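Local coordinates for endo-1,4-beta-mannanase (Eisenia fetida, PDB 5Y6T), which probably hydrolyses internal beta-1,4-mannosidic linkages in mannan chains, as a glycoside hydrolase of family GH5 would, at residues Y141-S151 with K210-D219; G160-E169 with V222-A233. One frame throughout, in Å; residues are numbered along the deposited sequence.

Contact 1. Residues Y141-S151 with K210-D219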
loop_
_atom_site.group_PDB
_atom_site.type_symbol
_atom_site.label_atom_id
_atom_site.label_comp_id
_atom_site.label_asym_id
_atom_site.label_seq_id
_atom_site.Cartn_x
_atom_site.Cartn_y
_atom_site.Cartn_z
ATOM N N TYR A 141 -20.254 1.263 -2.172
ATOM C CA TYR A 141 -18.936 1.705 -1.665
ATOM C C TYR A 141 -18.267 2.662 -2.613
ATOM O O TYR A 141 -17.808 3.780 -2.242
ATOM C CB TYR A 141 -17.985 0.524 -1.281
ATOM C CG TYR A 141 -16.671 1.077 -0.769
ATOM C CD1 TYR A 141 -16.604 1.716 0.449
ATOM C CD2 TYR A 141 -15.485 1.001 -1.534
ATOM C CE1 TYR A 141 -15.431 2.332 0.848
ATOM C CE2 TYR A 141 -14.344 1.590 -1.141
ATOM C CZ TYR A 141 -14.293 2.230 0.075
ATOM O OH TYR A 141 -13.143 2.886 0.493
ATOM N N ILE A 142 -18.181 2.247 -3.876
ATOM C CA ILE A 142 -17.514 3.068 -4.865
ATOM C C ILE A 142 -18.160 4.449 -5.040
ATOM O O ILE A 142 -17.490 5.473 -5.051
ATOM C CB ILE A 142 -17.457 2.303 -6.226
ATOM C CG1 ILE A 142 -16.405 1.183 -6.115
ATOM C CG2 ILE A 142 -17.077 3.176 -7.353
ATOM C CD1 ILE A 142 -16.387 0.159 -7.238
ATOM N N ASP A 143 -19.464 4.467 -5.105
ATOM C CA ASP A 143 -20.194 5.678 -5.533
ATOM C C ASP A 143 -20.422 6.592 -4.365
ATOM O O ASP A 143 -20.360 7.818 -4.543
ATOM C CB ASP A 143 -21.567 5.292 -6.056
ATOM C CG ASP A 143 -21.541 4.681 -7.450
ATOM O OD1 ASP A 143 -20.523 4.762 -8.191
ATOM O OD2 ASP A 143 -22.578 4.062 -7.725
ATOM N N GLN A 144 -20.667 6.031 -3.162
ATOM C CA GLN A 144 -21.068 6.806 -1.986
ATOM C C GLN A 144 -19.910 7.178 -1.075
ATOM O O GLN A 144 -19.978 8.108 -0.292
ATOM C CB GLN A 144 -22.121 6.098 -1.124
ATOM C CG GLN A 144 -23.482 5.777 -1.753
ATOM C CD GLN A 144 -23.913 6.687 -2.854
ATOM O OE1 GLN A 144 -23.794 6.359 -4.009
ATOM N NE2 GLN A 144 -24.471 7.817 -2.497
ATOM N N ALA A 145 -18.822 6.434 -1.163
ATOM C CA ALA A 145 -17.686 6.671 -0.288
ATOM C C ALA A 145 -16.413 7.008 -1.102
ATOM O O ALA A 145 -15.873 8.132 -0.979
ATOM C CB ALA A 145 -17.497 5.491 0.685
ATOM N N LEU A 146 -15.964 6.071 -1.944
ATOM C CA LEU A 146 -14.648 6.149 -2.562
ATOM C C LEU A 146 -14.531 7.298 -3.568
ATOM O O LEU A 146 -13.646 8.118 -3.464
ATOM C CB LEU A 146 -14.302 4.823 -3.210
ATOM C CG LEU A 146 -12.890 4.610 -3.745
ATOM C CD1 LEU A 146 -11.780 4.818 -2.703
ATOM C CD2 LEU A 146 -12.756 3.292 -4.490
ATOM N N VAL A 147 -15.434 7.321 -4.553
ATOM C CA VAL A 147 -15.330 8.332 -5.601
ATOM C C VAL A 147 -15.411 9.727 -5.039
ATOM O O VAL A 147 -14.541 10.546 -5.355
ATOM C CB VAL A 147 -16.334 8.077 -6.755
ATOM C CG1 VAL A 147 -16.526 9.344 -7.631
ATOM C CG2 VAL A 147 -15.904 6.844 -7.607
ATOM N N PRO A 148 -16.382 10.026 -4.191
ATOM C CA PRO A 148 -16.413 11.389 -3.637
ATOM C C PRO A 148 -15.160 11.807 -2.844
ATOM O O PRO A 148 -14.666 12.934 -3.024
ATOM C CB PRO A 148 -17.619 11.360 -2.712
ATOM C CG PRO A 148 -18.527 10.349 -3.385
ATOM C CD PRO A 148 -17.570 9.243 -3.771
ATOM N N MET A 149 -14.644 10.873 -2.029
ATOM C CA MET A 149 -13.410 11.097 -1.301
ATOM C C MET A 149 -12.200 11.341 -2.221
ATOM O O MET A 149 -11.429 12.277 -2.052
ATOM C CB MET A 149 -13.168 9.952 -0.313
ATOM C CG MET A 149 -11.866 10.057 0.396
ATOM S SD MET A 149 -11.774 8.843 1.711
ATOM C CE MET A 149 -12.026 7.358 0.800
ATOM N N VAL A 150 -12.036 10.449 -3.177
ATOM C CA VAL A 150 -10.902 10.492 -4.075
ATOM C C VAL A 150 -10.951 11.822 -4.860
ATOM O O VAL A 150 -9.957 12.456 -5.042
ATOM C CB VAL A 150 -10.895 9.276 -4.965
ATOM C CG1 VAL A 150 -9.917 9.492 -6.121
ATOM C CG2 VAL A 150 -10.513 8.018 -4.173
ATOM N N SER A 151 -12.123 12.137 -5.375
ATOM C CA SER A 151 -12.290 13.394 -6.163
ATOM C C SER A 151 -11.950 14.639 -5.339
ATOM O O SER A 151 -11.269 15.546 -5.733
ATOM C CB SER A 151 -13.770 13.465 -6.666
ATOM O OG SER A 151 -13.955 14.703 -7.398
ATOM N N LYS A 210 -11.897 -3.127 -9.809
ATOM C CA LYS A 210 -13.029 -2.183 -9.856
ATOM C C LYS A 210 -12.755 -0.932 -9.075
ATOM O O LYS A 210 -13.086 0.177 -9.526
ATOM C CB LYS A 210 -14.376 -2.834 -9.488
ATOM C CG LYS A 210 -14.775 -3.968 -10.430
ATOM C CD LYS A 210 -15.992 -4.772 -9.957
ATOM C CE LYS A 210 -16.433 -5.887 -10.926
ATOM N NZ LYS A 210 -17.072 -5.434 -12.178
ATOM N N GLN A 211 -12.223 -1.089 -7.871
ATOM C CA GLN A 211 -11.882 0.103 -7.075
ATOM C C GLN A 211 -10.727 0.911 -7.625
ATOM O O GLN A 211 -10.774 2.137 -7.624
ATOM C CB GLN A 211 -11.634 -0.241 -5.621
ATOM C CG GLN A 211 -12.893 -0.678 -4.928
ATOM C CD GLN A 211 -12.577 -1.240 -3.574
ATOM O OE1 GLN A 211 -12.498 -0.498 -2.578
ATOM N NE2 GLN A 211 -12.340 -2.545 -3.515
ATOM N N THR A 212 -9.764 0.235 -8.234
ATOM C CA THR A 212 -8.651 0.943 -8.854
ATOM C C THR A 212 -9.178 1.801 -10.016
ATOM O O THR A 212 -8.797 2.967 -10.158
ATOM C CB THR A 212 -7.508 -0.001 -9.279
ATOM O OG1 THR A 212 -6.917 -0.638 -8.114
ATOM C CG2 THR A 212 -6.402 0.738 -9.963
ATOM N N ALA A 213 -10.046 1.216 -10.833
ATOM C CA ALA A 213 -10.616 1.903 -11.974
ATOM C C ALA A 213 -11.375 3.141 -11.434
ATOM O O ALA A 213 -11.258 4.271 -11.971
ATOM C CB ALA A 213 -11.598 0.989 -12.686
ATOM N N ALA A 214 -12.183 2.927 -10.368
ATOM C CA ALA A 214 -12.984 4.006 -9.831
ATOM C C ALA A 214 -12.101 5.137 -9.317
ATOM O O ALA A 214 -12.410 6.309 -9.591
ATOM C CB ALA A 214 -13.913 3.540 -8.701
ATOM N N ILE A 215 -11.003 4.819 -8.591
ATOM C CA ILE A 215 -10.046 5.860 -8.159
ATOM C C ILE A 215 -9.500 6.695 -9.382
ATOM O O ILE A 215 -9.428 7.918 -9.328
ATOM C CB ILE A 215 -8.893 5.218 -7.343
ATOM C CG1 ILE A 215 -9.450 4.720 -6.005
ATOM C CG2 ILE A 215 -7.744 6.167 -7.248
ATOM C CD1 ILE A 215 -8.460 3.670 -5.401
ATOM N N LYS A 216 -9.188 5.997 -10.457
ATOM C CA LYS A 216 -8.568 6.655 -11.609
ATOM C C LYS A 216 -9.590 7.469 -12.411
ATOM O O LYS A 216 -9.230 8.425 -13.064
ATOM C CB LYS A 216 -7.849 5.585 -12.431
ATOM C CG LYS A 216 -6.580 5.182 -11.696
ATOM C CD LYS A 216 -5.706 4.329 -12.514
ATOM C CE LYS A 216 -4.407 4.159 -11.830
ATOM N NZ LYS A 216 -3.472 3.468 -12.740
ATOM N N ARG A 217 -10.835 7.069 -12.420
ATOM C CA ARG A 217 -11.887 7.953 -12.969
ATOM C C ARG A 217 -12.069 9.167 -12.145
ATOM O O ARG A 217 -12.271 10.258 -12.705
ATOM C CB ARG A 217 -13.207 7.188 -13.114
ATOM C CG ARG A 217 -13.137 6.133 -14.165
ATOM C CD ARG A 217 -14.520 5.666 -14.638
ATOM N NE ARG A 217 -14.276 4.783 -15.744
ATOM C CZ ARG A 217 -14.055 3.477 -15.624
ATOM N NH1 ARG A 217 -14.138 2.909 -14.459
ATOM N NH2 ARG A 217 -13.758 2.759 -16.695
ATOM N N ALA A 218 -12.023 9.033 -10.811
ATOM C CA ALA A 218 -12.251 10.171 -9.910
ATOM C C ALA A 218 -11.055 11.100 -9.896
ATOM O O ALA A 218 -11.213 12.305 -9.672
ATOM C CB ALA A 218 -12.548 9.657 -8.522
ATOM N N ASP A 219 -9.843 10.538 -10.118
ATOM C CA ASP A 219 -8.587 11.287 -10.085
ATOM C C ASP A 219 -7.654 10.734 -11.124
ATOM O O ASP A 219 -6.899 9.824 -10.883
ATOM C CB ASP A 219 -7.930 11.243 -8.718
ATOM C CG ASP A 219 -6.693 12.153 -8.634
ATOM O OD1 ASP A 219 -6.186 12.649 -9.682
ATOM O OD2 ASP A 219 -6.169 12.313 -7.531
HETATM O O HOH W 1 -7.205 11.408 -5.042
#
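Gln211 drives its amide oxygen at the ring of Tyr141: OE1 stops 3.1 Å from CE2, and the amide and ring planes stand 88° apart. The oxygen also takes a hydrogen bond from Trp118 NE1, while NE2 gives one to Phe207 O, one turn back on its own helix; together these two bonds fix the rotation of the amide in a buried place. Replacing Gln211 with a leucine would probably leave the indole N-H of Trp118 without its acceptor and Phe207 O without the amide's N-H. The aliphatic part of the glutamine serves the packing, since Leu146 sets CD2 against its CB at 3.9 Å, the two side chains crossing at about a right angle. Next along, Ile142 presses its CG2 branch onto the methyl of Ala214 at 3.5 Å, tighter than an ordinary carbon contact. This is the packing of two neighbouring outer helices of a TIM barrel, the fold of GH5 enzymes: the axes approach to 8.6 Å and run in the same general direction, crossing at -36°. Small residues, Ala214 and Ala218, face the larger Ile142, Val147 and Val150. With CG1 turned anti to its backbone N (chi1 166°), Val150 brings that methyl against both Ala218 CB and Ile215 O, each 3.6 Å away. Its other methyl, CG2, lies across CG1 of Ile215. Within helix 135-152 the turn 141-146 is a wider, pi-type one, where Tyr141 O accepts from both Ala145 N and Leu146 N. At the far end one water donates to Val150 O at 2.9 Å and to OD2 of Asp219, a carboxylate oxygen that also pairs with Lys221.

Contact 2. Residues G160-E169 with V222-A233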
loop_
_atom_site.group_PDB
_atom_site.type_symbol
_atom_site.label_atom_id
_atom_site.label_comp_id
_atom_site.label_asym_id
_atom_site.label_seq_id
_atom_site.Cartn_x
_atom_site.Cartn_y
_atom_site.Cartn_z
ATOM N N GLY A 160 0.497 10.875 -2.470
ATOM C CA GLY A 160 1.346 10.118 -3.374
ATOM C C GLY A 160 0.607 9.061 -4.146
ATOM O O GLY A 160 0.874 8.881 -5.362
ATOM N N GLY A 161 -0.283 8.355 -3.455
ATOM C CA GLY A 161 -1.085 7.357 -4.071
ATOM C C GLY A 161 -2.049 6.635 -3.157
ATOM O O GLY A 161 -2.010 6.814 -1.939
ATOM N N TRP A 162 -2.942 5.912 -3.769
ATOM C CA TRP A 162 -3.923 5.063 -3.079
ATOM C C TRP A 162 -3.510 3.604 -3.253
ATOM O O TRP A 162 -2.862 3.235 -4.229
ATOM C CB TRP A 162 -5.307 5.237 -3.683
ATOM C CG TRP A 162 -5.938 6.586 -3.495
ATOM C CD1 TRP A 162 -5.811 7.649 -4.340
ATOM C CD2 TRP A 162 -6.681 7.048 -2.371
ATOM N NE1 TRP A 162 -6.458 8.730 -3.873
ATOM C CE2 TRP A 162 -7.055 8.397 -2.662
ATOM C CE3 TRP A 162 -7.159 6.437 -1.194
ATOM C CZ2 TRP A 162 -7.751 9.202 -1.737
ATOM C CZ3 TRP A 162 -7.900 7.208 -0.321
ATOM C CH2 TRP A 162 -8.239 8.560 -0.621
ATOM N N GLU A 163 -4.015 2.750 -2.358
ATOM C CA GLU A 163 -3.787 1.331 -2.358
ATOM C C GLU A 163 -5.054 0.651 -1.916
ATOM O O GLU A 163 -5.595 0.953 -0.870
ATOM C CB GLU A 163 -2.635 0.920 -1.411
ATOM C CG GLU A 163 -2.345 -0.536 -1.355
ATOM C CD GLU A 163 -1.135 -0.898 -0.526
ATOM O OE1 GLU A 163 -0.278 -0.010 -0.271
ATOM O OE2 GLU A 163 -1.036 -2.053 -0.127
ATOM N N VAL A 164 -5.607 -0.220 -2.765
ATOM C CA VAL A 164 -6.873 -0.791 -2.400
ATOM C C VAL A 164 -6.823 -1.666 -1.176
ATOM O O VAL A 164 -7.756 -1.617 -0.396
ATOM C CB VAL A 164 -7.594 -1.489 -3.617
ATOM C CG1 VAL A 164 -8.839 -2.262 -3.175
ATOM C CG2 VAL A 164 -7.947 -0.419 -4.653
ATOM N N MET A 165 -5.862 -2.578 -1.150
ATOM C CA MET A 165 -5.818 -3.603 -0.124
ATOM C C MET A 165 -4.435 -4.014 0.288
ATOM O O MET A 165 -3.619 -4.390 -0.549
ATOM C CB MET A 165 -6.612 -4.815 -0.553
ATOM C CG MET A 165 -6.709 -5.842 0.560
ATOM S SD MET A 165 -7.487 -7.389 0.053
ATOM C CE MET A 165 -9.193 -6.897 -0.283
ATOM N N ASN A 166 -4.140 -3.930 1.583
ATOM C CA ASN A 166 -2.924 -4.522 2.097
ATOM C C ASN A 166 -2.948 -6.040 2.067
ATOM O O ASN A 166 -3.856 -6.612 2.628
ATOM C CB ASN A 166 -2.735 -4.090 3.530
ATOM C CG ASN A 166 -1.528 -4.750 4.151
ATOM O OD1 ASN A 166 -0.398 -4.482 3.736
ATOM N ND2 ASN A 166 -1.766 -5.609 5.166
ATOM N N GLU A 167 -1.934 -6.670 1.468
ATOM C CA GLU A 167 -1.771 -8.149 1.532
ATOM C C GLU A 167 -3.075 -8.925 1.274
ATOM O O GLU A 167 -3.544 -9.664 2.111
ATOM C CB GLU A 167 -1.166 -8.520 2.880
ATOM C CG GLU A 167 0.219 -7.893 3.051
ATOM C CD GLU A 167 0.983 -8.333 4.289
ATOM O OE1 GLU A 167 0.374 -9.065 5.153
ATOM O OE2 GLU A 167 2.180 -7.983 4.370
ATOM N N PRO A 168 -3.610 -8.877 0.052
ATOM C CA PRO A 168 -4.767 -9.692 -0.282
ATOM C C PRO A 168 -4.539 -11.145 -0.049
ATOM O O PRO A 168 -5.492 -11.894 0.152
ATOM C CB PRO A 168 -4.976 -9.423 -1.768
ATOM C CG PRO A 168 -4.300 -8.108 -2.039
ATOM C CD PRO A 168 -3.137 -8.075 -1.105
ATOM N N GLU A 169 -3.284 -11.572 -0.108
ATOM C CA GLU A 169 -2.986 -12.991 0.033
ATOM C C GLU A 169 -3.257 -13.511 1.407
ATOM O O GLU A 169 -3.365 -14.730 1.610
ATOM C CB GLU A 169 -1.548 -13.266 -0.377
ATOM C CG GLU A 169 -1.216 -12.724 -1.734
ATOM C CD GLU A 169 -0.839 -11.244 -1.766
ATOM O OE1 GLU A 169 -0.512 -10.686 -0.675
ATOM O OE2 GLU A 169 -0.840 -10.700 -2.873
ATOM N N VAL A 222 -3.746 10.274 -10.309
ATOM C CA VAL A 222 -3.164 9.669 -9.133
ATOM C C VAL A 222 -2.643 8.297 -9.424
ATOM O O VAL A 222 -3.208 7.536 -10.241
ATOM C CB VAL A 222 -4.126 9.662 -7.924
ATOM C CG1 VAL A 222 -5.231 8.664 -8.141
ATOM C CG2 VAL A 222 -3.397 9.412 -6.651
ATOM N N ILE A 223 -1.574 7.924 -8.757
ATOM C CA ILE A 223 -1.122 6.544 -8.890
ATOM C C ILE A 223 -1.749 5.597 -7.833
ATOM O O ILE A 223 -2.198 6.008 -6.758
ATOM C CB ILE A 223 0.400 6.455 -8.898
ATOM C CG1 ILE A 223 0.853 6.498 -7.524
ATOM C CG2 ILE A 223 1.043 7.532 -9.741
ATOM C CD1 ILE A 223 1.032 5.122 -7.029
ATOM N N VAL A 224 -1.814 4.327 -8.173
ATOM C CA VAL A 224 -2.365 3.300 -7.306
ATOM C C VAL A 224 -1.311 2.188 -7.200
ATOM O O VAL A 224 -0.567 1.883 -8.142
ATOM C CB VAL A 224 -3.704 2.790 -7.843
ATOM C CG1 VAL A 224 -4.217 1.623 -7.028
ATOM C CG2 VAL A 224 -4.694 3.964 -7.906
ATOM N N THR A 225 -1.227 1.617 -6.007
ATOM C CA THR A 225 -0.355 0.462 -5.780
ATOM C C THR A 225 -1.207 -0.642 -5.081
ATOM O O THR A 225 -2.411 -0.471 -4.827
ATOM C CB THR A 225 0.940 0.873 -5.033
ATOM O OG1 THR A 225 1.850 -0.273 -4.963
ATOM C CG2 THR A 225 0.663 1.507 -3.626
ATOM N N LEU A 226 -0.534 -1.749 -4.752
ATOM C CA LEU A 226 -1.132 -2.917 -4.123
ATOM C C LEU A 226 0.032 -3.677 -3.479
ATOM O O LEU A 226 0.979 -4.080 -4.147
ATOM C CB LEU A 226 -1.822 -3.759 -5.261
ATOM C CG LEU A 226 -2.612 -4.992 -4.788
ATOM C CD1 LEU A 226 -1.856 -6.113 -4.130
ATOM C CD2 LEU A 226 -3.787 -4.588 -3.937
ATOM N N GLY A 227 0.030 -3.799 -2.157
ATOM C CA GLY A 227 1.098 -4.354 -1.375
ATOM C C GLY A 227 0.883 -5.850 -1.140
ATOM O O GLY A 227 0.086 -6.243 -0.276
ATOM N N SER A 228 1.627 -6.720 -1.833
ATOM C CA SER A 228 1.521 -8.153 -1.571
ATOM C C SER A 228 2.409 -8.572 -0.362
ATOM O O SER A 228 3.414 -7.927 -0.062
ATOM C CB SER A 228 1.918 -9.071 -2.781
ATOM O OG SER A 228 0.902 -8.988 -3.756
ATOM N N TRP A 229 2.018 -9.652 0.287
ATOM C CA TRP A 229 2.702 -10.055 1.502
ATOM C C TRP A 229 4.105 -10.648 1.286
ATOM O O TRP A 229 4.892 -10.716 2.216
ATOM C CB TRP A 229 1.823 -11.018 2.273
ATOM C CG TRP A 229 2.253 -12.475 2.280
ATOM C CD1 TRP A 229 2.703 -13.157 3.401
ATOM C CD2 TRP A 229 2.191 -13.444 1.210
ATOM N NE1 TRP A 229 2.909 -14.469 3.065
ATOM C CE2 TRP A 229 2.585 -14.685 1.750
ATOM C CE3 TRP A 229 1.798 -13.413 -0.141
ATOM C CZ2 TRP A 229 2.661 -15.847 0.973
ATOM C CZ3 TRP A 229 1.884 -14.558 -0.900
ATOM C CH2 TRP A 229 2.300 -15.784 -0.337
ATOM N N SER A 230 4.418 -11.009 0.062
ATOM C CA SER A 230 5.747 -11.546 -0.332
ATOM C C SER A 230 5.824 -11.399 -1.876
ATOM O O SER A 230 4.842 -10.986 -2.519
ATOM C CB SER A 230 5.839 -13.006 0.089
ATOM O OG SER A 230 5.089 -13.815 -0.764
ATOM N N GLU A 231 7.012 -11.655 -2.430
ATOM C CA GLU A 231 7.239 -11.610 -3.849
ATOM C C GLU A 231 6.404 -12.651 -4.573
ATOM O O GLU A 231 6.265 -12.556 -5.788
ATOM C CB GLU A 231 8.731 -11.833 -4.181
ATOM C CG GLU A 231 9.236 -13.262 -3.849
ATOM C CD GLU A 231 9.742 -13.446 -2.406
ATOM O OE1 GLU A 231 9.390 -12.650 -1.504
ATOM O OE2 GLU A 231 10.426 -14.497 -2.211
ATOM N N ARG A 232 5.906 -13.685 -3.852
ATOM C CA ARG A 232 5.299 -14.820 -4.477
ATOM C C ARG A 232 4.054 -14.518 -5.283
ATOM O O ARG A 232 3.645 -15.335 -6.116
ATOM C CB ARG A 232 4.945 -15.883 -3.440
ATOM C CG ARG A 232 6.118 -16.420 -2.627
ATOM C CD ARG A 232 5.528 -17.481 -1.712
ATOM N NE ARG A 232 6.442 -17.968 -0.679
ATOM C CZ ARG A 232 6.692 -17.413 0.509
ATOM N NH1 ARG A 232 6.225 -16.224 0.863
ATOM N NH2 ARG A 232 7.520 -18.069 1.343
ATOM N N ALA A 233 3.408 -13.358 -5.032
ATOM C CA ALA A 233 2.261 -12.940 -5.795
ATOM C C ALA A 233 2.455 -11.751 -6.748
ATOM O O ALA A 233 1.465 -11.276 -7.350
ATOM C CB ALA A 233 1.136 -12.631 -4.817
HETATM O O HOH W 2 0.091 10.163 -7.589
HETATM O O HOH W 3 -4.967 -1.210 -5.511
HETATM O O HOH W 4 4.116 -9.873 4.836
#
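Glu169 grips the second strand's end with both carboxylate oxygens: Ser228 OG donates to OE2 from the syn side, tilted out of the carboxylate plane, at 2.6 Å, and Trp229 N reaches OE1 at 2.9 Å from above the carboxylate plane. A bend at chi2 (83°) turns the carboxylate back to meet them. Glu163, by contrast, is fully extended, and its OE2 accepts from Gly227 N at 2.9 Å, met 67° out of the carboxylate plane; the same oxygen pairs with Arg67. Main chain then joins main chain, Glu167 N to Gly227 O at 2.7 Å, and the parallel pair of Trp162 with Val224 is closed by Trp162 N to Ile223 O (3.1 Å) and Thr225 N to Trp162 O (2.9 Å). Where the first strand turns its corner, water spans Val164 N and Thr225 O. Around this frame, CB of Glu169 sits 3.4 Å from Trp229 CE3, Pro168 and Leu226 meet tip to tip, and the CB of Trp229 lies against the carboxylate carbon of Glu167. Asn166-Glu167-Pro168 matches the GH5 signature at the end of the fourth barrel strand, consistent with Glu167 being the acid/base; His266 bonds to its OE2. Strand 112-119 flanks strand 159-163 on the other edge, strand 262-266 continues the barrel beyond 223-228, and helix 201-218 packs against Val164, Met165 and Val222.

In the fold
From the N terminus the chain lays down the first three barrel strands (20-28, 65-72 and 112-119) before helix 135-152, strand 159-163 and its continuation to Glu169, then a long loop, helix 201-218 and strand 223-228. Contact 1 closes the 58 residues between its helices, with strand 159-163 inside that excursion; contact 2 closes the 52 residues between its strands, with helix 201-218 inside. The two therefore cross rather than nest. Contact 2 joins the parallel strands of a beta-alpha-beta crossover, and contact 1 sets the crossover's helix beside the preceding one on the barrel's outside. Their centres lie about 17 Å apart, and Gln211, Thr212 and Ile215 bridge them by packing on Val164, Val222 and Val224.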